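Local coordinates for protein beta-galactosidase (Marinomonas sp. ef1, PDB 6Y2K) that probably hydrolyses terminal beta-D-galactose residues of beta-galactosides such as lactose, as a cold-active family GH42 glycosidase that assembles into hexamers, at residues I42-D55 with R118-H130. Numbering follows the deposited sequence. Where two conformers were deposited one is given.
Sequences IEPTPGELHWEWLD and RRMVTMMAERYGH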
loop_
_atom_site.group_PDB
_atom_site.type_symbol
_atom_site.label_atom_id
_atom_site.label_comp_id
_atom_site.label_asym_id
_atom_site.label_seq_id
_atom_site.Cartn_x
_atom_site.Cartn_y
_atom_site.Cartn_z
ATOM N N ILE A 42 -33.158 -20.460 -46.888
ATOM C CA ILE A 42 -33.042 -21.160 -48.174
ATOM C C ILE A 42 -33.835 -22.476 -48.181
ATOM O O ILE A 42 -34.536 -22.757 -49.149
ATOM C CB ILE A 42 -31.573 -21.467 -48.546
ATOM C CG1 ILE A 42 -30.767 -20.168 -48.718
ATOM C CG2 ILE A 42 -31.496 -22.294 -49.837
ATOM C CD1 ILE A 42 -29.267 -20.366 -48.683
ATOM N N GLU A 43 -33.694 -23.277 -47.122
ATOM C CA GLU A 43 -34.256 -24.631 -47.062
ATOM C C GLU A 43 -34.847 -24.893 -45.667
ATOM O O GLU A 43 -34.231 -25.579 -44.841
ATOM C CB GLU A 43 -33.190 -25.676 -47.422
ATOM C CG GLU A 43 -33.761 -27.057 -47.744
ATOM C CD GLU A 43 -32.715 -28.070 -48.210
ATOM O OE1 GLU A 43 -31.518 -27.879 -47.927
ATOM O OE2 GLU A 43 -33.077 -29.081 -48.861
ATOM N N PRO A 44 -36.041 -24.341 -45.399
ATOM C CA PRO A 44 -36.668 -24.527 -44.078
ATOM C C PRO A 44 -37.100 -25.956 -43.794
ATOM O O PRO A 44 -37.223 -26.326 -42.630
ATOM C CB PRO A 44 -37.891 -23.600 -44.100
ATOM C CG PRO A 44 -38.035 -23.098 -45.490
ATOM C CD PRO A 44 -36.796 -23.424 -46.268
ATOM N N THR A 45 -37.356 -26.728 -44.851
ATOM C CA THR A 45 -37.659 -28.155 -44.755
ATOM C C THR A 45 -37.016 -28.790 -45.999
ATOM O O THR A 45 -36.953 -28.136 -47.044
ATOM C CB THR A 45 -39.187 -28.385 -44.651
ATOM O OG1 THR A 45 -39.480 -29.768 -44.412
ATOM C CG2 THR A 45 -39.927 -27.914 -45.917
ATOM N N PRO A 46 -36.496 -30.028 -45.890
ATOM C CA PRO A 46 -35.671 -30.581 -46.969
ATOM C C PRO A 46 -36.366 -30.658 -48.327
ATOM O O PRO A 46 -37.480 -31.166 -48.430
ATOM C CB PRO A 46 -35.309 -31.992 -46.472
ATOM C CG PRO A 46 -36.267 -32.281 -45.380
ATOM C CD PRO A 46 -36.590 -30.966 -44.758
ATOM N N GLY A 47 -35.698 -30.123 -49.345
ATOM C CA GLY A 47 -36.190 -30.168 -50.709
ATOM C C GLY A 47 -37.062 -28.997 -51.115
ATOM O O GLY A 47 -37.414 -28.897 -52.287
ATOM N N GLU A 48 -37.405 -28.112 -50.175
ATOM C CA GLU A 48 -38.246 -26.943 -50.461
ATOM C C GLU A 48 -37.363 -25.702 -50.361
ATOM O O GLU A 48 -37.044 -25.223 -49.263
ATOM C CB GLU A 48 -39.446 -26.896 -49.512
ATOM C CG GLU A 48 -40.316 -28.164 -49.568
ATOM C CD GLU A 48 -41.207 -28.272 -50.809
ATOM O OE1 GLU A 48 -40.960 -29.143 -51.685
ATOM O OE2 GLU A 48 -42.179 -27.492 -50.905
ATOM N N LEU A 49 -36.932 -25.214 -51.524
ATOM C CA LEU A 49 -35.882 -24.215 -51.616
ATOM C C LEU A 49 -36.435 -22.850 -51.944
ATOM O O LEU A 49 -37.399 -22.732 -52.697
ATOM C CB LEU A 49 -34.858 -24.620 -52.662
ATOM C CG LEU A 49 -34.175 -25.959 -52.377
ATOM C CD1 LEU A 49 -33.474 -26.472 -53.623
ATOM C CD2 LEU A 49 -33.193 -25.829 -51.221
ATOM N N HIS A 50 -35.804 -21.827 -51.372
ATOM C CA HIS A 50 -36.217 -20.443 -51.529
ATOM C C HIS A 50 -34.992 -19.602 -51.892
ATOM O O HIS A 50 -34.200 -19.222 -51.013
ATOM C CB HIS A 50 -36.873 -19.931 -50.247
ATOM C CG HIS A 50 -38.076 -20.717 -49.821
ATOM N ND1 HIS A 50 -39.352 -20.432 -50.257
ATOM C CD2 HIS A 50 -38.194 -21.782 -48.992
ATOM C CE1 HIS A 50 -40.203 -21.289 -49.718
ATOM N NE2 HIS A 50 -39.524 -22.120 -48.947
ATOM N N TRP A 51 -34.828 -19.361 -53.194
ATOM C CA TRP A 51 -33.758 -18.518 -53.736
ATOM C C TRP A 51 -34.214 -17.107 -54.119
ATOM O O TRP A 51 -33.368 -16.238 -54.338
ATOM C CB TRP A 51 -33.153 -19.152 -54.988
ATOM C CG TRP A 51 -32.456 -20.452 -54.778
ATOM C CD1 TRP A 51 -32.764 -21.650 -55.363
ATOM C CD2 TRP A 51 -31.322 -20.691 -53.940
ATOM N NE1 TRP A 51 -31.878 -22.626 -54.940
ATOM C CE2 TRP A 51 -30.984 -22.060 -54.070
ATOM C CE3 TRP A 51 -30.552 -19.882 -53.096
ATOM C CZ2 TRP A 51 -29.910 -22.638 -53.377
ATOM C CZ3 TRP A 51 -29.478 -20.452 -52.419
ATOM C CH2 TRP A 51 -29.173 -21.821 -52.565
ATOM N N GLU A 52 -35.524 -16.878 -54.225
ATOM C CA GLU A 52 -36.049 -15.586 -54.699
ATOM C C GLU A 52 -35.492 -14.385 -53.916
ATOM O O GLU A 52 -35.111 -13.377 -54.519
ATOM C CB GLU A 52 -37.578 -15.593 -54.659
ATOM C CG GLU A 52 -38.262 -14.331 -55.184
ATOM C CD GLU A 52 -39.760 -14.373 -54.938
ATOM O OE1 GLU A 52 -40.223 -13.708 -53.979
ATOM O OE2 GLU A 52 -40.470 -15.095 -55.680
ATOM N N TRP A 53 -35.450 -14.498 -52.586
ATOM C CA TRP A 53 -34.934 -13.420 -51.721
ATOM C C TRP A 53 -33.506 -13.021 -52.102
ATOM O O TRP A 53 -33.182 -11.834 -52.188
ATOM C CB TRP A 53 -35.004 -13.814 -50.224
ATOM C CG TRP A 53 -34.050 -14.906 -49.834
ATOM C CD1 TRP A 53 -34.221 -16.247 -50.005
ATOM C CD2 TRP A 53 -32.753 -14.741 -49.245
ATOM N NE1 TRP A 53 -33.113 -16.931 -49.556
ATOM C CE2 TRP A 53 -32.197 -16.029 -49.083
ATOM C CE3 TRP A 53 -32.005 -13.627 -48.844
ATOM C CZ2 TRP A 53 -30.930 -16.235 -48.530
ATOM C CZ3 TRP A 53 -30.742 -13.832 -48.297
ATOM C CH2 TRP A 53 -30.220 -15.128 -48.142
ATOM N N LEU A 54 -32.666 -14.018 -52.354
ATOM C CA LEU A 54 -31.256 -13.796 -52.638
ATOM C C LEU A 54 -31.061 -13.338 -54.083
ATOM O O LEU A 54 -30.243 -12.457 -54.345
ATOM C CB LEU A 54 -30.461 -15.067 -52.350
ATOM C CG LEU A 54 -28.936 -15.026 -52.480
ATOM C CD1 LEU A 54 -28.333 -13.871 -51.691
ATOM C CD2 LEU A 54 -28.361 -16.358 -52.019
ATOM N N ASP A 55 -31.822 -13.926 -55.010
ATOM C CA ASP A 55 -31.861 -13.465 -56.410
ATOM C C ASP A 55 -32.122 -11.961 -56.481
ATOM O O ASP A 55 -31.419 -11.239 -57.193
ATOM C CB ASP A 55 -32.964 -14.177 -57.215
ATOM C CG ASP A 55 -32.758 -15.685 -57.336
ATOM O OD1 ASP A 55 -31.596 -16.172 -57.281
ATOM O OD2 ASP A 55 -33.790 -16.391 -57.496
ATOM N N ARG A 118 -21.431 -30.573 -49.482
ATOM C CA ARG A 118 -21.199 -30.748 -50.920
ATOM C C ARG A 118 -22.464 -30.415 -51.714
ATOM O O ARG A 118 -22.391 -29.699 -52.713
ATOM C CB ARG A 118 -20.726 -32.167 -51.254
ATOM C CG ARG A 118 -20.106 -32.298 -52.649
ATOM C CD ARG A 118 -19.885 -33.757 -53.030
ATOM N NE ARG A 118 -19.147 -34.478 -52.000
ATOM C CZ ARG A 118 -17.841 -34.356 -51.796
ATOM N NH1 ARG A 118 -17.121 -33.543 -52.557
ATOM N NH2 ARG A 118 -17.260 -35.048 -50.831
ATOM N N ARG A 119 -23.613 -30.926 -51.252
ATOM C CA ARG A 119 -24.910 -30.672 -51.900
ATOM C C ARG A 119 -25.264 -29.192 -51.938
ATOM O O ARG A 119 -25.581 -28.654 -52.998
ATOM C CB ARG A 119 -26.058 -31.428 -51.205
ATOM C CG ARG A 119 -27.390 -31.320 -51.954
ATOM C CD ARG A 119 -28.602 -31.853 -51.192
ATOM N NE ARG A 119 -28.818 -31.146 -49.934
ATOM C CZ ARG A 119 -29.741 -30.208 -49.729
ATOM N NH1 ARG A 119 -30.586 -29.848 -50.692
ATOM N NH2 ARG A 119 -29.813 -29.648 -48.535
ATOM N N MET A 120 -25.231 -28.539 -50.776
ATOM C CA MET A 120 -25.664 -27.142 -50.676
ATOM C C MET A 120 -24.704 -26.178 -51.376
ATOM O O MET A 120 -25.148 -25.244 -52.049
ATOM C CB MET A 120 -25.879 -26.718 -49.207
ATOM C CG MET A 120 -26.143 -25.228 -49.012
ATOM S SD MET A 120 -27.583 -24.594 -49.898
ATOM C CE MET A 120 -28.916 -25.171 -48.855
ATOM N N VAL A 121 -23.403 -26.396 -51.213
ATOM C CA VAL A 121 -22.416 -25.524 -51.852
ATOM C C VAL A 121 -22.468 -25.671 -53.378
ATOM O O VAL A 121 -22.331 -24.678 -54.094
ATOM C CB VAL A 121 -20.990 -25.742 -51.307
ATOM C CG1 VAL A 121 -19.968 -24.923 -52.098
ATOM C CG2 VAL A 121 -20.937 -25.341 -49.834
ATOM N N THR A 122 -22.670 -26.894 -53.863
ATOM C CA THR A 122 -22.884 -27.123 -55.293
ATOM C C THR A 122 -24.137 -26.402 -55.791
ATOM O O THR A 122 -24.080 -25.713 -56.813
ATOM C CB THR A 122 -22.964 -28.619 -55.633
ATOM O OG1 THR A 122 -21.741 -29.254 -55.251
ATOM C CG2 THR A 122 -23.194 -28.829 -57.147
ATOM N N MET A 123 -25.254 -26.542 -55.072
ATOM C CA MET A 123 -26.482 -25.813 -55.424
ATOM C C MET A 123 -26.245 -24.308 -55.542
ATOM O O MET A 123 -26.631 -23.697 -56.537
ATOM C CB MET A 123 -27.596 -26.051 -54.399
ATOM C CG MET A 123 -28.362 -27.355 -54.550
ATOM S SD MET A 123 -29.911 -27.302 -53.609
ATOM C CE MET A 123 -29.299 -27.248 -51.940
ATOM N N MET A 124 -25.612 -23.719 -54.525
ATOM C CA MET A 124 -25.332 -22.269 -54.501
ATOM C C MET A 124 -24.368 -21.814 -55.579
ATOM O O MET A 124 -24.604 -20.794 -56.225
ATOM C CB MET A 124 -24.736 -21.828 -53.160
ATOM C CG MET A 124 -25.738 -21.301 -52.167
ATOM S SD MET A 124 -24.909 -20.490 -50.785
ATOM C CE MET A 124 -25.270 -18.750 -50.976
ATOM N N ALA A 125 -23.267 -22.547 -55.721
ATOM C CA ALA A 125 -22.239 -22.238 -56.718
ATOM C C ALA A 125 -22.750 -22.349 -58.166
ATOM O O ALA A 125 -22.326 -21.579 -59.030
ATOM C CB ALA A 125 -21.040 -23.142 -56.522
ATOM N N GLU A 126 -23.633 -23.316 -58.426
ATOM C CA GLU A 126 -24.228 -23.456 -59.753
ATOM C C GLU A 126 -25.172 -22.283 -60.038
ATOM O O GLU A 126 -25.131 -21.715 -61.126
ATOM C CB GLU A 126 -24.893 -24.836 -59.926
ATOM C CG GLU A 126 -23.841 -25.929 -60.107
ATOM C CD GLU A 126 -24.380 -27.349 -60.083
ATOM O OE1 GLU A 126 -25.456 -27.600 -59.500
ATOM O OE2 GLU A 126 -23.698 -28.233 -60.643
ATOM N N ARG A 127 -25.981 -21.891 -59.055
ATOM C CA ARG A 127 -26.917 -20.780 -59.248
ATOM C C ARG A 127 -26.234 -19.406 -59.362
ATOM O O ARG A 127 -26.638 -18.584 -60.203
ATOM C CB ARG A 127 -27.964 -20.734 -58.127
ATOM C CG ARG A 127 -29.100 -19.748 -58.396
ATOM C CD ARG A 127 -30.301 -19.948 -57.480
ATOM N NE ARG A 127 -31.462 -19.170 -57.928
ATOM C CZ ARG A 127 -32.314 -19.534 -58.897
ATOM N NH1 ARG A 127 -32.171 -20.680 -59.554
ATOM N NH2 ARG A 127 -33.325 -18.733 -59.226
ATOM N N TYR A 128 -25.227 -19.150 -58.519
ATOM C CA TYR A 128 -24.672 -17.793 -58.361
ATOM C C TYR A 128 -23.216 -17.621 -58.745
ATOM O O TYR A 128 -22.716 -16.486 -58.724
ATOM C CB TYR A 128 -24.844 -17.323 -56.909
ATOM C CG TYR A 128 -26.276 -17.264 -56.451
ATOM C CD1 TYR A 128 -27.154 -16.312 -56.957
ATOM C CD2 TYR A 128 -26.758 -18.166 -55.520
ATOM C CE1 TYR A 128 -28.470 -16.258 -56.531
ATOM C CE2 TYR A 128 -28.064 -18.124 -55.094
ATOM C CZ TYR A 128 -28.917 -17.173 -55.599
ATOM O OH TYR A 128 -30.204 -17.161 -55.141
ATOM N N GLY A 129 -22.533 -18.710 -59.098
ATOM C CA GLY A 129 -21.104 -18.666 -59.406
ATOM C C GLY A 129 -20.699 -17.744 -60.547
ATOM O O GLY A 129 -19.541 -17.310 -60.600
ATOM N N HIS A 130 -21.635 -17.450 -61.457
ATOM C CA HIS A 130 -21.396 -16.496 -62.563
ATOM C C HIS A 130 -22.280 -15.248 -62.519
ATOM O O HIS A 130 -22.359 -14.504 -63.492
ATOM C CB HIS A 130 -21.539 -17.220 -63.909
ATOM C CG HIS A 130 -20.559 -18.335 -64.085
ATOM N ND1 HIS A 130 -20.908 -19.560 -64.607
ATOM C CD2 HIS A 130 -19.243 -18.419 -63.783
ATOM C CE1 HIS A 130 -19.847 -20.346 -64.632
ATOM N NE2 HIS A 130 -18.823 -19.679 -64.133
#
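One face of the Trp51 indole is covered by the aliphatic part of Arg127, whose CD makes a CH-pi contact 3.6 Å from the centroid of the five-membered ring. The Arg127 chain runs extended from CG to NE, with CG anti to the backbone N (chi1 -170°), and this brings the guanidinium past the tryptophan, its plane only 15° from that of the ring, to Asp55. There it grips the carboxylate side-on: NE binds Asp55 OD1 at 3.1 Å, and NH2 forms a straighter bond to Asp55 OD2 at 2.9 Å. Tyr128 OH donates to the same Asp55 OD1 at 2.7 Å, coming from above the carboxylate plane. With an alanine at Asp55, the Arg127 charge is likely to lose its mate and the hydroxyl of Tyr128 this acceptor. The Tyr128 ring turns its edge to the Trp51 face in an offset edge-to-face pair, with planes at 74°, while Leu54 CD2 packs against its CE2. Beyond the far end of the indole, Met124 CG meets Trp51 CH2 at 3.5 Å and Met120 SD makes an oblique Met-aromatic contact. About two helical turns before Arg127, a second salt bridge closes the interface: in the modelled conformer Arg119 NH2 meets Glu43 OE1 on its syn side at a doubtfully short 2.5 Å. Glu43 OE1 also bonds Trp39 NE1, and its OE2 takes the Gly47 N-H, bracing the turn from Thr45 to Glu48. Helix 111-128 is thus joined to the first turn of helix 52-63 and the loop before it; the two are neighbouring outer helices of the (beta/alpha)8 TIM barrel.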